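Local coordinates for protein Exo-beta-1,4-mannosidase (Rhizomucor miehei, PDB 4LYP) that probably hydrolyses terminal beta-mannose residues from the non-reducing ends of beta-mannosides and can also transfer them to other acceptors, as a secreted family 5 glycoside hydrolase, at residues F187-R190 with F191-D194; F372-I375 with V376-S380; D427-V430 with Q431-D435. One frame throughout, in Å; residues are numbered along the deposited sequence.

Overall arrangement
The three contacts are local: each joins successive turns of one helix. Contact 1 is the end of helix 181-193. Its centre lies about 37 and 40 Å from those of contacts 2 and 3, on the opposite side of the chain's centre. Contacts 2 and 3 belong to different helices, 362-380 and 429-448, that pack together; their centres are about 17 Å apart, and the Phe-372 ring rests on Ile-432 and Ile-433. All three are partly buried. Contact 1 has the most buried residues and an irregular, kinked backbone. Contact 2 is regular helix, aliphatic and aromatic inside, polar outside. Contact 3 is a helix start with a bridging water and threonine hydroxyls bonded to Asp-365.

Contact 1: residues F187-R190 with F191-D194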
loop_
_atom_site.group_PDB
_atom_site.type_symbol
_atom_site.label_atom_id
_atom_site.label_comp_id
_atom_site.label_asym_id
_atom_site.label_seq_id
_atom_site.Cartn_x
_atom_site.Cartn_y
_atom_site.Cartn_z
ATOM N N PHE A 187 -17.960 -7.735 10.531
ATOM C CA PHE A 187 -17.222 -8.738 11.302
ATOM C C PHE A 187 -15.852 -8.126 11.680
ATOM O O PHE A 187 -15.470 -8.122 12.864
ATOM C CB PHE A 187 -17.012 -10.003 10.488
ATOM C CG PHE A 187 -16.243 -11.056 11.208
ATOM C CD1 PHE A 187 -14.849 -11.078 11.099
ATOM C CD2 PHE A 187 -16.907 -12.118 11.848
ATOM C CE1 PHE A 187 -14.067 -12.056 11.774
ATOM C CE2 PHE A 187 -16.160 -13.152 12.401
ATOM C CZ PHE A 187 -14.732 -13.109 12.417
ATOM N N ALA A 188 -15.096 -7.629 10.699
ATOM C CA ALA A 188 -13.760 -7.168 10.916
ATOM C C ALA A 188 -13.721 -5.833 11.682
ATOM O O ALA A 188 -12.767 -5.583 12.454
ATOM C CB ALA A 188 -13.032 -7.033 9.615
ATOM N N ALA A 189 -14.724 -4.975 11.501
ATOM C CA ALA A 189 -14.734 -3.684 12.179
ATOM C C ALA A 189 -14.928 -3.814 13.680
ATOM O O ALA A 189 -14.715 -2.854 14.401
ATOM C CB ALA A 189 -15.773 -2.753 11.563
ATOM N N ARG A 190 -15.352 -4.993 14.166
ATOM C CA ARG A 190 -15.362 -5.257 15.608
ATOM C C ARG A 190 -14.010 -5.005 16.217
ATOM O O ARG A 190 -13.913 -4.664 17.412
ATOM C CB ARG A 190 -15.830 -6.661 15.906
ATOM C CG ARG A 190 -17.305 -6.874 15.537
ATOM C CD ARG A 190 -17.857 -8.177 16.041
ATOM N NE ARG A 190 -17.203 -9.229 15.355
ATOM C CZ ARG A 190 -17.338 -10.553 15.656
ATOM N NH1 ARG A 190 -18.009 -10.906 16.749
ATOM N NH2 ARG A 190 -16.740 -11.523 14.946
ATOM N N PHE A 191 -12.944 -5.120 15.435
ATOM C CA PHE A 191 -11.581 -4.799 15.861
ATOM C C PHE A 191 -11.470 -3.459 16.563
ATOM O O PHE A 191 -10.714 -3.341 17.552
ATOM C CB PHE A 191 -10.687 -4.834 14.622
ATOM C CG PHE A 191 -9.198 -4.624 14.900
ATOM C CD1 PHE A 191 -8.670 -3.329 15.004
ATOM C CD2 PHE A 191 -8.360 -5.713 15.010
ATOM C CE1 PHE A 191 -7.278 -3.128 15.278
ATOM C CE2 PHE A 191 -7.001 -5.511 15.250
ATOM C CZ PHE A 191 -6.467 -4.242 15.349
ATOM N N TYR A 192 -12.184 -2.421 16.078
ATOM C CA TYR A 192 -12.147 -1.113 16.719
ATOM C C TYR A 192 -13.518 -0.650 17.237
ATOM O O TYR A 192 -13.568 0.268 18.003
ATOM C CB TYR A 192 -11.498 -0.072 15.815
ATOM C CG TYR A 192 -11.952 -0.101 14.343
ATOM C CD1 TYR A 192 -13.190 0.244 13.956
ATOM C CD2 TYR A 192 -11.053 -0.557 13.351
ATOM C CE1 TYR A 192 -13.594 0.222 12.613
ATOM C CE2 TYR A 192 -11.431 -0.600 12.021
ATOM C CZ TYR A 192 -12.694 -0.225 11.646
ATOM O OH TYR A 192 -13.038 -0.293 10.313
ATOM N N ASN A 193 -14.619 -1.296 16.852
ATOM C CA ASN A 193 -15.964 -0.807 17.251
ATOM C C ASN A 193 -16.595 -1.601 18.404
ATOM O O ASN A 193 -17.563 -1.142 19.021
ATOM C CB ASN A 193 -16.938 -0.888 16.048
ATOM C CG ASN A 193 -16.715 0.234 15.061
ATOM O OD1 ASN A 193 -16.108 1.252 15.403
ATOM N ND2 ASN A 193 -17.202 0.012 13.837
ATOM N N ASP A 194 -16.112 -2.796 18.718
ATOM C CA ASP A 194 -16.784 -3.632 19.718
ATOM C C ASP A 194 -16.099 -3.393 21.068
ATOM O O ASP A 194 -14.877 -3.555 21.200
ATOM C CB ASP A 194 -16.729 -5.079 19.316
ATOM C CG ASP A 194 -17.405 -5.950 20.339
ATOM O OD1 ASP A 194 -18.559 -6.404 20.035
ATOM O OD2 ASP A 194 -16.905 -6.242 21.407
#
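Residues 187-194 form the last two turns of helix 181-193 and its exit, kinked at Phe-191 and Tyr-192, where the amide N of Phe-191 bonds to Ala-188 O at 3.0 Å instead of reaching back four residues. Ala-189 O is gripped twice. Tyr-192 N reaches it from above the carbonyl plane at 3.1 Å, and Asn-193 N lies in that plane at 2.9 Å. Asp-194 N closes the turn on Arg-190 O.

One face of the Tyr-192 ring lies over Ala-189 O, offset toward the rim; Tyr-192 CE1 is 3.8 Å from Ala-189 CB. The CG of Tyr-192 sits between backbone N and carbonyl carbon (chi1 45°), which folds the ring back along the helix. Its hydroxyl bonds to Gln-240 O. Asn-193 flanks Ala-189 as well: Asn-193 ND2 is 3.9 Å from Ala-189 CB.

Arg-190 CB touches Asp-194 CB at 3.9 Å. The rest of the arginine chain turns the other way, bent at chi3 (-67°). Arg-190 NE then gives a nearly straight bond of 3.2 Å to Phe-187 O, in the carbonyl plane, and NH2 lies over one face of the Phe-187 ring. The oxygen lies in the guanidinium plane, so the bond helps to set the tilt of that group over the ring. The Phe-191 ring stacks with Phe-159 and meets Tyr-162 and Phe-205 edge to face.

Asp-194 ends helix 181-193, and its OD2 accepts from the amides of Glu-196 and Ile-197. Its side chain thus caps the start of helix 197-213, in a tight turn between two consecutive helices outside the barrel strands.

Contact 2: residues F372-I375 with V376-S380; sequences FNQI and VSLAS
Ile-375, Val-376 and the pair Gln-374 and Leu-378 carry this contact between neighbouring turns of a regular helix. Ile-375 O accepts from Ala-379 N at 2.7 Å, and Ala-379 CB lies 3.2 Å from Ile-375 O. The side chain of Ile-375 faces Leu-319, Ser-387 and Tyr-436. Val-376 N bonds to Phe-372 O at 2.9 Å. With chi1 at 168°, CG2 of Val-376 stands beside its own backbone N, and this brings it to 3.3 Å from Phe-372 O.

In this TIM barrel, helix 362-380 packs outside strand 386-394, between helices 308-329 and 429-448. The Phe-372 ring stacks on Tyr-436 of the latter.

Gln-374 and Leu-378 lie side by side and point the same way, with Gln-374 CG 4.0 Å from Leu-378 CD1. The glutamine chain is extended (chi1 -173°, chi2 178°), and its NE2 bonds to His-316 O. Leu-378 also covers the carbonyl it bonds to: its N is 2.8 Å from Gln-374 O, and its CG is 3.4 Å from that oxygen. One turn on, Val-376 O takes both the amide and the hydroxyl of Ser-380, from opposite faces of its plane.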
loop_
_atom_site.group_PDB
_atom_site.type_symbol
_atom_site.label_atom_id
_atom_site.label_comp_id
_atom_site.label_asym_id
_atom_site.label_seq_id
_atom_site.Cartn_x
_atom_site.Cartn_y
_atom_site.Cartn_z
ATOM N N PHE A 372 -1.129 11.029 -13.746
ATOM C CA PHE A 372 0.228 11.496 -13.517
ATOM C C PHE A 372 0.401 12.928 -13.948
ATOM O O PHE A 372 1.024 13.713 -13.243
ATOM C CB PHE A 372 1.182 10.609 -14.330
ATOM C CG PHE A 372 1.421 9.210 -13.702
ATOM C CD1 PHE A 372 1.268 8.939 -12.334
ATOM C CD2 PHE A 372 1.859 8.174 -14.552
ATOM C CE1 PHE A 372 1.554 7.695 -11.845
ATOM C CE2 PHE A 372 2.173 6.934 -14.020
ATOM C CZ PHE A 372 1.992 6.673 -12.675
ATOM N N ASN A 373 -0.089 13.317 -15.144
ATOM C CA ASN A 373 0.105 14.667 -15.564
ATOM C C ASN A 373 -0.609 15.673 -14.640
ATOM O O ASN A 373 -0.078 16.760 -14.355
ATOM C CB ASN A 373 -0.400 14.861 -16.976
ATOM C CG ASN A 373 0.522 14.225 -18.016
ATOM O OD1 ASN A 373 1.717 13.960 -17.714
ATOM N ND2 ASN A 373 0.009 14.024 -19.185
ATOM N N GLN A 374 -1.757 15.293 -14.095
ATOM C CA GLN A 374 -2.442 16.148 -13.144
ATOM C C GLN A 374 -1.626 16.249 -11.856
ATOM O O GLN A 374 -1.541 17.338 -11.245
ATOM C CB GLN A 374 -3.870 15.632 -12.905
ATOM C CG GLN A 374 -4.648 16.600 -12.042
ATOM C CD GLN A 374 -6.077 16.125 -11.849
ATOM O OE1 GLN A 374 -6.470 15.070 -12.370
ATOM N NE2 GLN A 374 -6.891 16.865 -11.091
ATOM N N ILE A 375 -1.109 15.113 -11.363
ATOM C CA ILE A 375 -0.315 15.139 -10.167
ATOM C C ILE A 375 0.930 16.023 -10.337
ATOM O O ILE A 375 1.289 16.795 -9.438
ATOM C CB ILE A 375 0.070 13.732 -9.704
ATOM C CG1 ILE A 375 -1.174 12.974 -9.234
ATOM C CG2 ILE A 375 1.101 13.807 -8.561
ATOM C CD1 ILE A 375 -0.957 11.475 -9.126
ATOM N N VAL A 376 1.580 15.950 -11.495
ATOM C CA VAL A 376 2.759 16.788 -11.710
ATOM C C VAL A 376 2.329 18.268 -11.606
ATOM O O VAL A 376 3.080 19.064 -11.002
ATOM C CB VAL A 376 3.400 16.465 -13.134
ATOM C CG1 VAL A 376 4.422 17.516 -13.503
ATOM C CG2 VAL A 376 4.061 15.074 -13.024
ATOM N N SER A 377 1.210 18.638 -12.206
ATOM C CA SER A 377 0.769 20.019 -12.178
ATOM C C SER A 377 0.414 20.427 -10.747
ATOM O O SER A 377 0.838 21.503 -10.216
ATOM C CB SER A 377 -0.439 20.166 -13.136
ATOM O OG SER A 377 -0.825 21.513 -13.110
ATOM N N LEU A 378 -0.317 19.576 -9.980
ATOM C CA LEU A 378 -0.649 19.877 -8.584
ATOM C C LEU A 378 0.620 19.963 -7.700
ATOM O O LEU A 378 0.725 20.817 -6.800
ATOM C CB LEU A 378 -1.609 18.872 -7.963
ATOM C CG LEU A 378 -3.032 18.900 -8.604
ATOM C CD1 LEU A 378 -3.746 17.617 -8.249
ATOM C CD2 LEU A 378 -3.763 20.090 -7.997
ATOM N N ALA A 379 1.575 19.073 -7.925
ATOM C CA ALA A 379 2.812 19.084 -7.153
ATOM C C ALA A 379 3.619 20.350 -7.386
ATOM O O ALA A 379 4.310 20.821 -6.512
ATOM C CB ALA A 379 3.647 17.872 -7.573
ATOM N N SER A 380 3.503 20.910 -8.579
ATOM C CA SER A 380 4.180 22.155 -8.968
ATOM C C SER A 380 3.730 23.308 -8.147
ATOM O O SER A 380 4.521 24.236 -7.977
ATOM C CB SER A 380 3.999 22.449 -10.468
ATOM O OG SER A 380 4.598 21.390 -11.269
#

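Contact 3: residues D427-V430 with Q431-D435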
loop_
_atom_site.group_PDB
_atom_site.type_symbol
_atom_site.label_atom_id
_atom_site.label_comp_id
_atom_site.label_asym_id
_atom_site.label_seq_id
_atom_site.Cartn_x
_atom_site.Cartn_y
_atom_site.Cartn_z
ATOM N N ASP A 427 5.398 -4.292 -19.462
ATOM C CA ASP A 427 4.154 -3.685 -19.902
ATOM C C ASP A 427 4.434 -2.328 -20.534
ATOM O O ASP A 427 5.414 -1.631 -20.192
ATOM C CB ASP A 427 3.176 -3.546 -18.735
ATOM C CG ASP A 427 2.407 -4.820 -18.459
ATOM O OD1 ASP A 427 2.487 -5.825 -19.229
ATOM O OD2 ASP A 427 1.646 -4.827 -17.435
ATOM N N THR A 428 3.545 -1.905 -21.409
ATOM C CA THR A 428 3.623 -0.555 -22.025
ATOM C C THR A 428 3.490 0.547 -20.971
ATOM O O THR A 428 3.975 1.657 -21.123
ATOM C CB THR A 428 2.597 -0.371 -23.128
ATOM O OG1 THR A 428 1.320 -0.693 -22.582
ATOM C CG2 THR A 428 2.849 -1.305 -24.297
ATOM N N THR A 429 2.883 0.211 -19.806
ATOM C CA THR A 429 2.715 1.200 -18.748
ATOM C C THR A 429 4.009 1.592 -18.107
ATOM O O THR A 429 4.100 2.718 -17.544
ATOM C CB THR A 429 1.805 0.599 -17.662
ATOM O OG1 THR A 429 0.827 -0.270 -18.265
ATOM C CG2 THR A 429 1.117 1.701 -16.846
ATOM N N VAL A 430 5.051 0.742 -18.173
ATOM C CA VAL A 430 6.308 1.047 -17.528
ATOM C C VAL A 430 6.900 2.379 -18.038
ATOM O O VAL A 430 7.360 3.178 -17.230
ATOM C CB VAL A 430 7.278 -0.111 -17.681
ATOM C CG1 VAL A 430 8.712 0.268 -17.213
ATOM C CG2 VAL A 430 6.762 -1.324 -16.904
ATOM N N GLN A 431 6.855 2.622 -19.348
ATOM C CA GLN A 431 7.485 3.839 -19.889
ATOM C C GLN A 431 6.707 5.074 -19.366
ATOM O O GLN A 431 7.306 6.130 -19.101
ATOM C CB GLN A 431 7.516 3.829 -21.401
ATOM C CG GLN A 431 8.196 5.068 -21.998
ATOM C CD GLN A 431 9.667 5.112 -21.708
ATOM O OE1 GLN A 431 10.344 4.127 -21.985
ATOM N NE2 GLN A 431 10.197 6.237 -21.137
ATOM N N ILE A 432 5.381 4.962 -19.242
ATOM C CA ILE A 432 4.594 6.044 -18.735
ATOM C C ILE A 432 4.919 6.360 -17.272
ATOM O O ILE A 432 5.017 7.525 -16.835
ATOM C CB ILE A 432 3.116 5.702 -18.926
ATOM C CG1 ILE A 432 2.821 5.751 -20.481
ATOM C CG2 ILE A 432 2.192 6.661 -18.164
ATOM C CD1 ILE A 432 1.534 5.079 -20.806
ATOM N N ILE A 433 5.118 5.318 -16.466
ATOM C CA ILE A 433 5.562 5.462 -15.084
ATOM C C ILE A 433 6.932 6.104 -15.027
ATOM O O ILE A 433 7.187 7.043 -14.232
ATOM C CB ILE A 433 5.525 4.107 -14.377
ATOM C CG1 ILE A 433 4.094 3.589 -14.275
ATOM C CG2 ILE A 433 6.199 4.212 -13.010
ATOM C CD1 ILE A 433 4.019 2.099 -14.041
ATOM N N LYS A 434 7.864 5.654 -15.872
ATOM C CA LYS A 434 9.226 6.200 -15.896
ATOM C C LYS A 434 9.184 7.685 -16.241
ATOM O O LYS A 434 9.883 8.484 -15.563
ATOM C CB LYS A 434 10.058 5.381 -16.884
ATOM C CG LYS A 434 11.506 5.857 -16.972
ATOM C CD LYS A 434 12.287 5.045 -18.007
ATOM C CE LYS A 434 13.777 5.538 -18.093
ATOM N NZ LYS A 434 14.450 4.644 -19.069
ATOM N N ASP A 435 8.392 8.056 -17.223
ATOM C CA ASP A 435 8.330 9.442 -17.605
ATOM C C ASP A 435 7.704 10.312 -16.540
ATOM O O ASP A 435 8.169 11.418 -16.253
ATOM C CB ASP A 435 7.588 9.541 -18.953
ATOM C CG ASP A 435 8.515 8.963 -20.202
ATOM O OD1 ASP A 435 9.727 8.677 -19.990
ATOM O OD2 ASP A 435 7.992 8.794 -21.267
HETATM O O HOH W 1 7.057 0.375 -21.252
#
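Thr-429 and Ile-433 meet one turn apart at the start of helix 429-448. Their side chains cross obliquely, with Thr-429 CG2 4.1 Å from Ile-433 CD1. The Thr-429 torsion lies off the usual staggered position (chi1 -34°). It places CG2 beside the carbonyl carbon, on the Ile-433 side, while OG1 bonds to Asp-365 OD1. Ile-433 sets CG1 beside its backbone N, and CG1 is 3.4 Å from Thr-429 O. That oxygen accepts from Ile-433 N at 3.0 Å, and Lys-434 N bonds likewise to Val-430 O.

CG of Gln-431 points away from the backbone N (chi1 -179°), and the chain then bends at chi2 (68°). The bend turns the side-chain amide along the helix. There Gln-431 NE2 donates a hydrogen bond of 2.7 Å to Asp-435 OD1, arriving above the carboxylate plane. Ile-432 lies against Gln-369 and Phe-372 of helix 362-380.

A water joins the ends of the first turn: it donates to Asp-427 O at 2.8 Å and accepts from Gln-431 N at 3.0 Å. The Gln-431 amide in the first turn is thus satisfied by a water, not by a backbone carbonyl. The two threonine hydroxyls both bond to the Asp-365 carboxylate, tying the helix start to helix 362-380.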